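Local coordinates for D-alanyl-lipoteichoic acid synthetase (Streptococcus pneumoniae, PDB 3BMA), which probably takes part in the D-alanylation of lipoteichoic acid during cell-wall biogenesis, as a membrane-associated member of the DltD family, at residues R42-F47 with R69-Y74; Q109-N114 with P273-L278; I293-P298 with A334-D339. The protein carries 1 engineered substitution. All blocks are in the same frame, centred on the assembly; numbering follows the deposited sequence. Where two conformers were deposited one is given.

Interaction 1. Residues R42-F47 with R69-Y74; sequences RFVPFF and RSYRPY
Phe46 lays one face of its ring under Pro73, whose CB stands 3.5 Å from the ring centroid of Phe46 and 6° off the ring normal. This CH-pi contact is the tight part of the pairing: a proline offers a rigid C-H surface, and Phe46, CG anti to its carbonyl carbon (chi1 -88°), runs alongside it. Trp52 meets Phe46 edge-to-face. Four backbone bonds alternate between the strands, from Arg72 N to Arg42 O (2.8 Å) up to Phe46 N to Tyr74 O (2.8 Å). Pro45 and Pro73, lacking N-H, sit where the other strand needs no donor. On the face of Phe43 and Tyr74, Phe43 CE1 rests on Arg72 CB at 3.7 Å, while on the other Val44 CG2 touches Tyr71 CB at 3.7 Å. Towards exposed Ser70, whose OG stays 4.7 Å from Arg42 NH1, the contact opens to solvent. There the extended Arg42 chain passes Ser70 O with its methylenes and carries its guanidinium on to Leu368 O and Gln101, and Arg72 bends back, NH1 bonding Arg69 O at 2.9 Å and NE pairing with Glu65. Helix 60-66 links these parallel neighbours, completing a beta-alpha-beta unit of an SGNH-hydrolase-like alpha/beta fold.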
loop_
_atom_site.group_PDB
_atom_site.type_symbol
_atom_site.label_atom_id
_atom_site.label_comp_id
_atom_site.label_asym_id
_atom_site.label_seq_id
_atom_site.Cartn_x
_atom_site.Cartn_y
_atom_site.Cartn_z
ATOM N N ARG C 42 -15.080 -37.833 7.543
ATOM C CA ARG C 42 -15.353 -36.865 8.595
ATOM C C ARG C 42 -14.275 -36.894 9.671
ATOM O O ARG C 42 -14.081 -37.903 10.347
ATOM C CB ARG C 42 -16.730 -37.115 9.205
ATOM C CG ARG C 42 -17.119 -36.138 10.290
ATOM C CD ARG C 42 -18.389 -36.589 10.962
ATOM N NE ARG C 42 -18.761 -35.713 12.069
ATOM C CZ ARG C 42 -19.632 -36.041 13.017
ATOM N NH1 ARG C 42 -20.223 -37.231 12.999
ATOM N NH2 ARG C 42 -19.912 -35.181 13.986
ATOM N N PHE C 43 -13.564 -35.780 9.804
ATOM C CA PHE C 43 -12.618 -35.595 10.888
ATOM C C PHE C 43 -13.219 -34.635 11.908
ATOM O O PHE C 43 -13.825 -33.625 11.542
ATOM C CB PHE C 43 -11.264 -35.097 10.370
ATOM C CG PHE C 43 -10.398 -36.186 9.785
ATOM C CD1 PHE C 43 -9.519 -36.904 10.590
ATOM C CD2 PHE C 43 -10.457 -36.491 8.425
ATOM C CE1 PHE C 43 -8.717 -37.922 10.049
ATOM C CE2 PHE C 43 -9.655 -37.502 7.877
ATOM C CZ PHE C 43 -8.790 -38.218 8.688
ATOM N N VAL C 44 -13.066 -34.975 13.185
ATOM C CA VAL C 44 -13.661 -34.219 14.283
ATOM C C VAL C 44 -12.549 -33.645 15.156
ATOM O O VAL C 44 -11.681 -34.391 15.616
ATOM C CB VAL C 44 -14.602 -35.108 15.147
ATOM C CG1 VAL C 44 -15.258 -34.297 16.269
ATOM C CG2 VAL C 44 -15.668 -35.750 14.289
ATOM N N PRO C 45 -12.564 -32.314 15.376
ATOM C CA PRO C 45 -11.588 -31.678 16.254
ATOM C C PRO C 45 -11.700 -32.181 17.690
ATOM O O PRO C 45 -12.750 -32.036 18.325
ATOM C CB PRO C 45 -11.970 -30.191 16.177
ATOM C CG PRO C 45 -12.717 -30.050 14.913
ATOM C CD PRO C 45 -13.487 -31.323 14.793
ATOM N N PHE C 46 -10.622 -32.792 18.175
ATOM C CA PHE C 46 -10.515 -33.217 19.566
ATOM C C PHE C 46 -9.526 -32.309 20.294
ATOM O O PHE C 46 -8.322 -32.571 20.304
ATOM C CB PHE C 46 -10.059 -34.676 19.651
ATOM C CG PHE C 46 -11.184 -35.689 19.605
ATOM C CD1 PHE C 46 -12.188 -35.616 18.639
ATOM C CD2 PHE C 46 -11.212 -36.743 20.514
ATOM C CE1 PHE C 46 -13.210 -36.564 18.594
ATOM C CE2 PHE C 46 -12.227 -37.700 20.475
ATOM C CZ PHE C 46 -13.228 -37.610 19.514
ATOM N N PHE C 47 -10.040 -31.238 20.893
ATOM C CA PHE C 47 -9.216 -30.292 21.639
ATOM C C PHE C 47 -8.900 -30.783 23.047
ATOM O O PHE C 47 -9.791 -31.231 23.769
ATOM C CB PHE C 47 -9.921 -28.943 21.775
ATOM C CG PHE C 47 -10.372 -28.337 20.480
ATOM C CD1 PHE C 47 -9.471 -27.684 19.650
ATOM C CD2 PHE C 47 -11.708 -28.369 20.117
ATOM C CE1 PHE C 47 -9.885 -27.097 18.464
ATOM C CE2 PHE C 47 -12.134 -27.784 18.926
ATOM C CZ PHE C 47 -11.219 -27.151 18.096
ATOM N N ARG C 69 -15.777 -46.229 12.200
ATOM C CA ARG C 69 -16.851 -45.330 12.619
ATOM C C ARG C 69 -17.147 -44.245 11.585
ATOM O O ARG C 69 -16.384 -44.057 10.637
ATOM C CB ARG C 69 -16.530 -44.723 13.989
ATOM C CG ARG C 69 -16.468 -45.764 15.095
ATOM C CD ARG C 69 -16.362 -45.135 16.460
ATOM N NE ARG C 69 -16.657 -46.108 17.510
ATOM C CZ ARG C 69 -16.591 -45.853 18.814
ATOM N NH1 ARG C 69 -16.237 -44.654 19.247
ATOM N NH2 ARG C 69 -16.883 -46.803 19.687
ATOM N N SER C 70 -18.257 -43.536 11.774
ATOM C CA SER C 70 -18.664 -42.459 10.865
ATOM C C SER C 70 -17.830 -41.178 11.029
ATOM O O SER C 70 -18.123 -40.152 10.407
ATOM C CB SER C 70 -20.161 -42.157 11.028
ATOM O OG SER C 70 -20.488 -41.871 12.379
ATOM N N TYR C 71 -16.796 -41.251 11.865
ATOM C CA TYR C 71 -15.895 -40.133 12.123
ATOM C C TYR C 71 -14.503 -40.624 12.523
ATOM O O TYR C 71 -14.338 -41.771 12.940
ATOM C CB TYR C 71 -16.465 -39.211 13.213
ATOM C CG TYR C 71 -16.567 -39.835 14.589
ATOM C CD1 TYR C 71 -17.737 -40.471 15.001
ATOM C CD2 TYR C 71 -15.498 -39.774 15.488
ATOM C CE1 TYR C 71 -17.836 -41.048 16.265
ATOM C CE2 TYR C 71 -15.584 -40.355 16.748
ATOM C CZ TYR C 71 -16.758 -40.984 17.132
ATOM O OH TYR C 71 -16.847 -41.551 18.382
ATOM N N ARG C 72 -13.514 -39.741 12.383
ATOM C CA ARG C 72 -12.185 -39.931 12.953
ATOM C C ARG C 72 -11.847 -38.713 13.807
ATOM O O ARG C 72 -12.166 -37.591 13.423
ATOM C CB ARG C 72 -11.128 -40.089 11.860
ATOM C CG ARG C 72 -11.261 -41.330 10.986
ATOM C CD ARG C 72 -11.122 -42.624 11.786
ATOM N NE ARG C 72 -11.205 -43.813 10.935
ATOM C CZ ARG C 72 -12.337 -44.372 10.510
ATOM N NH1 ARG C 72 -13.516 -43.861 10.847
ATOM N NH2 ARG C 72 -12.292 -45.453 9.745
ATOM N N PRO C 73 -11.233 -38.922 14.986
ATOM C CA PRO C 73 -10.744 -37.778 15.758
ATOM C C PRO C 73 -9.518 -37.130 15.114
ATOM O O PRO C 73 -8.637 -37.837 14.625
ATOM C CB PRO C 73 -10.355 -38.398 17.110
ATOM C CG PRO C 73 -10.954 -39.775 17.117
ATOM C CD PRO C 73 -10.998 -40.197 15.686
ATOM N N TYR C 74 -9.493 -35.797 15.077
ATOM C CA TYR C 74 -8.263 -35.057 14.808
ATOM C C TYR C 74 -7.789 -34.492 16.138
ATOM O O TYR C 74 -8.369 -33.543 16.660
ATOM C CB TYR C 74 -8.458 -33.928 13.782
ATOM C CG TYR C 74 -7.139 -33.436 13.199
ATOM C CD1 TYR C 74 -6.709 -33.862 11.945
ATOM C CD2 TYR C 74 -6.309 -32.568 13.916
ATOM C CE1 TYR C 74 -5.493 -33.433 11.417
ATOM C CE2 TYR C 74 -5.089 -32.135 13.398
ATOM C CZ TYR C 74 -4.690 -32.570 12.148
ATOM O OH TYR C 74 -3.488 -32.137 11.631
#

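Interaction 2. Residues Q109-N114 with P273-L278; sequences QWFSKN and PEYNDL
Phe111, the centre of an inverse gamma turn in the loop after strand 101-105, brings its backbone up to the first turn of helix 274-287, with its CA 5.5 Å from the CA of Glu274. This is loop-to-helix packing at the C-terminal side of the parallel sheet of an alpha/beta fold, and an aromatic side chain suits it because a single ring can serve two neighbours. Glu274 CG lies over one face of the Phe111 ring, 3.6 Å from its centroid and 10° off the normal, a CH-pi contact. The helix residue reaches it with CG anti to its backbone N (chi1 -177°); a bend at chi2 then carries the carboxylate away from the ring, its plane about perpendicular to that of Phe111. The same ring turns its edge to Tyr275, in an edge-to-face pair with centroids 4.5 Å apart and planes at 51°. Phe111 CD2 stands over the middle of the tyrosine face, 3.5 Å from Tyr275 CZ, while Tyr275 OH is held by Tyr269 O. Leu278 CD2 comes to the Phe111 edge more loosely.

Pro273, just before Glu274, sets its rigid, apolar ring against loop carbonyls, with CD 3.4 Å from Lys113 O. This flank is the more exposed one, near a glycerol that probably comes from the crystallisation liquor. The carboxylate of Glu274 is shared: OE2 bonds Ser83, and a water bridges the two segments, lying 2.7 Å from both Glu274 OE1 and Trp110 O.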
loop_
_atom_site.group_PDB
_atom_site.type_symbol
_atom_site.label_atom_id
_atom_site.label_comp_id
_atom_site.label_asym_id
_atom_site.label_seq_id
_atom_site.Cartn_x
_atom_site.Cartn_y
_atom_site.Cartn_z
ATOM N N GLN C 109 -7.257 -28.689 36.703
ATOM C CA GLN C 109 -5.896 -28.353 37.121
ATOM C C GLN C 109 -5.232 -27.272 36.250
ATOM O O GLN C 109 -4.193 -26.727 36.632
ATOM C CB GLN C 109 -5.018 -29.610 37.262
ATOM C CG GLN C 109 -4.639 -30.311 35.961
ATOM C CD GLN C 109 -3.229 -29.996 35.494
ATOM O OE1 GLN C 109 -3.012 -29.667 34.329
ATOM N NE2 GLN C 109 -2.261 -30.102 36.401
ATOM N N TRP C 110 -5.834 -26.956 35.096
ATOM C CA TRP C 110 -5.417 -25.797 34.291
ATOM C C TRP C 110 -5.853 -24.502 34.960
ATOM O O TRP C 110 -5.435 -23.415 34.558
ATOM C CB TRP C 110 -6.028 -25.799 32.887
ATOM C CG TRP C 110 -5.825 -27.017 32.045
ATOM C CD1 TRP C 110 -4.887 -28.001 32.207
ATOM C CD2 TRP C 110 -6.566 -27.358 30.871
ATOM N NE1 TRP C 110 -5.020 -28.947 31.215
ATOM C CE2 TRP C 110 -6.041 -28.574 30.380
ATOM C CE3 TRP C 110 -7.637 -26.760 30.192
ATOM C CZ2 TRP C 110 -6.559 -29.209 29.250
ATOM C CZ3 TRP C 110 -8.136 -27.383 29.060
ATOM C CH2 TRP C 110 -7.595 -28.597 28.599
ATOM N N PHE C 111 -6.710 -24.618 35.967
ATOM C CA PHE C 111 -7.273 -23.451 36.616
ATOM C C PHE C 111 -6.449 -23.042 37.844
ATOM O O PHE C 111 -6.993 -22.728 38.905
ATOM C CB PHE C 111 -8.766 -23.654 36.916
ATOM C CG PHE C 111 -9.629 -23.712 35.676
ATOM C CD1 PHE C 111 -9.721 -24.880 34.925
ATOM C CD2 PHE C 111 -10.344 -22.593 35.256
ATOM C CE1 PHE C 111 -10.506 -24.933 33.778
ATOM C CE2 PHE C 111 -11.147 -22.640 34.107
ATOM C CZ PHE C 111 -11.226 -23.817 33.367
ATOM N N SER C 112 -5.127 -23.029 37.651
ATOM C CA SER C 112 -4.161 -22.597 38.658
ATOM C C SER C 112 -4.200 -21.077 38.822
ATOM O O SER C 112 -4.709 -20.372 37.953
ATOM C CB SER C 112 -2.757 -23.054 38.256
ATOM O OG SER C 112 -1.764 -22.500 39.100
ATOM N N LYS C 113 -3.649 -20.574 39.928
ATOM C CA LYS C 113 -3.683 -19.134 40.227
ATOM C C LYS C 113 -2.942 -18.289 39.182
ATOM O O LYS C 113 -3.365 -17.180 38.862
ATOM C CB LYS C 113 -3.255 -18.842 41.688
ATOM C CG LYS C 113 -1.822 -18.343 41.935
ATOM C CD LYS C 113 -1.753 -16.810 42.032
ATOM C CE LYS C 113 -1.926 -16.303 43.454
ATOM N NZ LYS C 113 -0.638 -16.327 44.194
ATOM N N ASN C 114 -1.856 -18.842 38.644
ATOM C CA ASN C 114 -1.058 -18.176 37.618
ATOM C C ASN C 114 -1.515 -18.518 36.200
ATOM O O ASN C 114 -1.165 -17.825 35.246
ATOM C CB ASN C 114 0.426 -18.495 37.815
ATOM C CG ASN C 114 0.953 -17.999 39.155
ATOM O OD1 ASN C 114 0.597 -16.906 39.608
ATOM N ND2 ASN C 114 1.801 -18.802 39.796
ATOM N N PRO C 273 -6.944 -17.004 35.924
ATOM C CA PRO C 273 -7.170 -16.313 34.645
ATOM C C PRO C 273 -7.708 -17.247 33.546
ATOM O O PRO C 273 -8.239 -16.771 32.542
ATOM C CB PRO C 273 -5.776 -15.786 34.282
ATOM C CG PRO C 273 -4.834 -16.702 34.969
ATOM C CD PRO C 273 -5.505 -17.101 36.245
ATOM N N GLU C 274 -7.578 -18.559 33.754
ATOM C CA GLU C 274 -8.089 -19.588 32.844
ATOM C C GLU C 274 -9.623 -19.579 32.698
ATOM O O GLU C 274 -10.159 -20.063 31.697
ATOM C CB GLU C 274 -7.577 -20.969 33.286
ATOM C CG GLU C 274 -7.946 -22.168 32.398
ATOM C CD GLU C 274 -7.284 -22.160 31.035
ATOM O OE1 GLU C 274 -6.174 -21.605 30.894
ATOM O OE2 GLU C 274 -7.874 -22.730 30.098
ATOM N N TYR C 275 -10.321 -19.025 33.690
ATOM C CA TYR C 275 -11.765 -18.810 33.591
ATOM C C TYR C 275 -12.105 -17.760 32.532
ATOM O O TYR C 275 -13.105 -17.892 31.822
ATOM C CB TYR C 275 -12.360 -18.402 34.943
ATOM C CG TYR C 275 -12.398 -19.513 35.968
ATOM C CD1 TYR C 275 -11.477 -19.554 37.009
ATOM C CD2 TYR C 275 -13.364 -20.518 35.902
ATOM C CE1 TYR C 275 -11.505 -20.575 37.955
ATOM C CE2 TYR C 275 -13.402 -21.539 36.840
ATOM C CZ TYR C 275 -12.471 -21.561 37.862
ATOM O OH TYR C 275 -12.504 -22.569 38.792
ATOM N N ASN C 276 -11.272 -16.723 32.426
ATOM C CA ASN C 276 -11.461 -15.705 31.398
ATOM C C ASN C 276 -10.976 -16.187 30.030
ATOM O O ASN C 276 -11.522 -15.779 29.009
ATOM C CB ASN C 276 -10.763 -14.391 31.755
ATOM C CG ASN C 276 -11.118 -13.865 33.133
ATOM O OD1 ASN C 276 -10.262 -13.305 33.815
ATOM N ND2 ASN C 276 -12.374 -14.014 33.540
ATOM N N ASP C 277 -9.957 -17.051 30.018
ATOM C CA ASP C 277 -9.437 -17.631 28.775
ATOM C C ASP C 277 -10.450 -18.590 28.173
ATOM O O ASP C 277 -10.569 -18.679 26.953
ATOM C CB ASP C 277 -8.108 -18.372 28.997
ATOM C CG ASP C 277 -6.936 -17.441 29.297
ATOM O OD1 ASP C 277 -7.088 -16.202 29.218
ATOM O OD2 ASP C 277 -5.843 -17.964 29.622
ATOM N N LEU C 278 -11.166 -19.313 29.038
ATOM C CA LEU C 278 -12.231 -20.241 28.622
ATOM C C LEU C 278 -13.367 -19.503 27.922
ATOM O O LEU C 278 -13.931 -20.004 26.954
ATOM C CB LEU C 278 -12.764 -21.043 29.820
ATOM C CG LEU C 278 -13.974 -21.974 29.647
ATOM C CD1 LEU C 278 -13.643 -23.183 28.769
ATOM C CD2 LEU C 278 -14.498 -22.417 31.003
HETATM O O HOH W 1 -4.174 -22.859 32.199
#

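Interaction 3. Residues I293-P298 with A334-D339; sequences IFIIPP and ADFSKD
Ile295 and Ala334 face each other as a parallel bridge between strand 291-296 and strand 333-335, the last two strands of the alpha/beta sheet, with helix 311-326 lying between them in sequence. Three backbone hydrogen bonds carry the pairing. Ala334 N gives to Phe294 O at 2.7 Å. Ile296 N gives to Ala334 O at 3.1 Å, the longest of the three. Phe336 N gives to Ile296 O at 2.8 Å, extending the ladder past the end of the short strand.

Apolar contacts fill the side of Ile295 and Ala334. Ile295 CD1 rests on Ala334 CB at 3.8 Å, the small methyl letting helix 355-369 pack close, Ala334 on Ala363. Ile295 CG2 meets the edge of the Phe336 ring, 3.8 Å from CE2. Branched Ile295 and Ile296 suit extended backbone, and Ile296 packs on Val318 of helix 311-326. Beyond the strands, Pro298 spreads its ring over the type I turn that runs from Phe336 to Asp339, with Pro298 CG 3.3 Å from Phe336 O.

Polar groups act just ahead of that turn, where Asp335, salt-bridged to Arg322 through OD1, forms an Asx turn. Its CG, anti to the backbone N (chi1 -167°), sets the carboxylate beside its own carbonyl carbon, where Ser337 N reaches Asp335 OD2 at 3.0 Å, with an N-H...O angle of 160°.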
loop_
_atom_site.group_PDB
_atom_site.type_symbol
_atom_site.label_atom_id
_atom_site.label_comp_id
_atom_site.label_asym_id
_atom_site.label_seq_id
_atom_site.Cartn_x
_atom_site.Cartn_y
_atom_site.Cartn_z
ATOM N N ILE C 293 -18.953 -31.127 22.985
ATOM C CA ILE C 293 -19.098 -31.900 24.213
ATOM C C ILE C 293 -17.863 -31.670 25.084
ATOM O O ILE C 293 -16.735 -31.880 24.644
ATOM C CB ILE C 293 -19.409 -33.411 23.968
ATOM C CG1 ILE C 293 -19.666 -34.131 25.300
ATOM C CG2 ILE C 293 -18.318 -34.099 23.138
ATOM C CD1 ILE C 293 -20.506 -35.399 25.178
ATOM N N PHE C 294 -18.087 -31.195 26.304
ATOM C CA PHE C 294 -17.001 -30.929 27.247
ATOM C C PHE C 294 -16.699 -32.126 28.143
ATOM O O PHE C 294 -17.606 -32.832 28.591
ATOM C CB PHE C 294 -17.301 -29.686 28.084
ATOM C CG PHE C 294 -17.494 -28.443 27.260
ATOM C CD1 PHE C 294 -16.395 -27.746 26.759
ATOM C CD2 PHE C 294 -18.771 -27.985 26.957
ATOM C CE1 PHE C 294 -16.561 -26.604 25.993
ATOM C CE2 PHE C 294 -18.951 -26.842 26.184
ATOM C CZ PHE C 294 -17.844 -26.151 25.704
ATOM N N ILE C 295 -15.412 -32.351 28.388
ATOM C CA ILE C 295 -14.962 -33.457 29.225
ATOM C C ILE C 295 -14.284 -32.887 30.464
ATOM O O ILE C 295 -13.352 -32.089 30.359
ATOM C CB ILE C 295 -13.966 -34.380 28.475
ATOM C CG1 ILE C 295 -14.417 -34.656 27.028
ATOM C CG2 ILE C 295 -13.679 -35.658 29.275
ATOM C CD1 ILE C 295 -15.721 -35.436 26.866
ATOM N N ILE C 296 -14.771 -33.279 31.637
ATOM C CA ILE C 296 -14.161 -32.851 32.890
ATOM C C ILE C 296 -13.548 -34.067 33.584
ATOM O O ILE C 296 -14.269 -34.858 34.183
ATOM C CB ILE C 296 -15.165 -32.117 33.813
ATOM C CG1 ILE C 296 -15.888 -31.003 33.048
ATOM C CG2 ILE C 296 -14.446 -31.544 35.032
ATOM C CD1 ILE C 296 -16.863 -30.189 33.887
ATOM N N PRO C 297 -12.212 -34.227 33.483
ATOM C CA PRO C 297 -11.485 -35.367 34.051
ATOM C C PRO C 297 -11.345 -35.292 35.572
ATOM O O PRO C 297 -11.390 -34.195 36.144
ATOM C CB PRO C 297 -10.092 -35.257 33.406
ATOM C CG PRO C 297 -10.214 -34.223 32.338
ATOM C CD PRO C 297 -11.293 -33.308 32.796
ATOM N N PRO C 298 -11.195 -36.455 36.235
ATOM C CA PRO C 298 -10.825 -36.439 37.640
ATOM C C PRO C 298 -9.308 -36.446 37.853
ATOM O O PRO C 298 -8.536 -36.623 36.904
ATOM C CB PRO C 298 -11.414 -37.750 38.150
ATOM C CG PRO C 298 -11.272 -38.681 36.997
ATOM C CD PRO C 298 -11.412 -37.834 35.749
ATOM N N ALA C 334 -19.680 -34.128 29.719
ATOM C CA ALA C 334 -19.315 -35.446 30.224
ATOM C C ALA C 334 -18.408 -35.295 31.450
ATOM O O ALA C 334 -17.182 -35.247 31.341
ATOM C CB ALA C 334 -18.645 -36.272 29.138
ATOM N N ASP C 335 -19.043 -35.212 32.616
ATOM C CA ASP C 335 -18.375 -34.970 33.888
ATOM C C ASP C 335 -17.903 -36.285 34.511
ATOM O O ASP C 335 -18.709 -37.153 34.841
ATOM C CB ASP C 335 -19.352 -34.249 34.823
ATOM C CG ASP C 335 -18.684 -33.656 36.051
ATOM O OD1 ASP C 335 -19.299 -32.757 36.665
ATOM O OD2 ASP C 335 -17.564 -34.072 36.411
ATOM N N PHE C 336 -16.590 -36.414 34.675
ATOM C CA PHE C 336 -15.988 -37.612 35.254
ATOM C C PHE C 336 -15.215 -37.304 36.527
ATOM O O PHE C 336 -14.518 -38.171 37.041
ATOM C CB PHE C 336 -15.047 -38.292 34.254
ATOM C CG PHE C 336 -15.703 -38.684 32.965
ATOM C CD1 PHE C 336 -16.619 -39.731 32.921
ATOM C CD2 PHE C 336 -15.395 -38.013 31.787
ATOM C CE1 PHE C 336 -17.227 -40.097 31.723
ATOM C CE2 PHE C 336 -15.995 -38.374 30.583
ATOM C CZ PHE C 336 -16.914 -39.417 30.552
ATOM N N SER C 337 -15.365 -36.082 37.041
ATOM C CA SER C 337 -14.605 -35.593 38.194
ATOM C C SER C 337 -14.780 -36.377 39.504
ATOM O O SER C 337 -13.945 -36.267 40.405
ATOM C CB SER C 337 -14.930 -34.121 38.446
ATOM O OG SER C 337 -16.236 -33.986 38.976
ATOM N N LYS C 338 -15.863 -37.145 39.614
ATOM C CA LYS C 338 -16.097 -37.996 40.789
ATOM C C LYS C 338 -15.641 -39.447 40.576
ATOM O O LYS C 338 -15.792 -40.287 41.467
ATOM C CB LYS C 338 -17.573 -37.949 41.212
ATOM C CG LYS C 338 -18.002 -36.643 41.877
ATOM C CD LYS C 338 -19.503 -36.636 42.152
ATOM C CE LYS C 338 -19.946 -35.359 42.853
ATOM N NZ LYS C 338 -21.416 -35.142 42.712
ATOM N N ASP C 339 -15.068 -39.732 39.408
ATOM C CA ASP C 339 -14.639 -41.095 39.058
ATOM C C ASP C 339 -13.144 -41.334 39.270
ATOM O O ASP C 339 -12.555 -42.201 38.620
ATOM C CB ASP C 339 -15.005 -41.427 37.605
ATOM C CG ASP C 339 -16.466 -41.162 37.284
ATOM O OD1 ASP C 339 -17.307 -41.173 38.208
ATOM O OD2 ASP C 339 -16.775 -40.951 36.094
#

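How the interactions relate
Interactions 1 and 3 belong to the same parallel sheet, where each pairs an outermost strand with its inner neighbour; strand 101-105 lies between the two pairs, and their centres are 20 Å apart. Both are buried and rest on regular backbone ladders, with helix 355-369 packing on each. Interaction 2 is only partly buried and joins no strands: side-chain packing, an aromatic pair and one bridging water take the place of the ladder. It lies close to interaction 3 without touching it: helix 274-287 leads into strand 291-296 and helix 311-326 touches both contacts. Arginines mark the loop end of interaction 1, whereas Asp335 and Glu274 organise a turn and a water in the others.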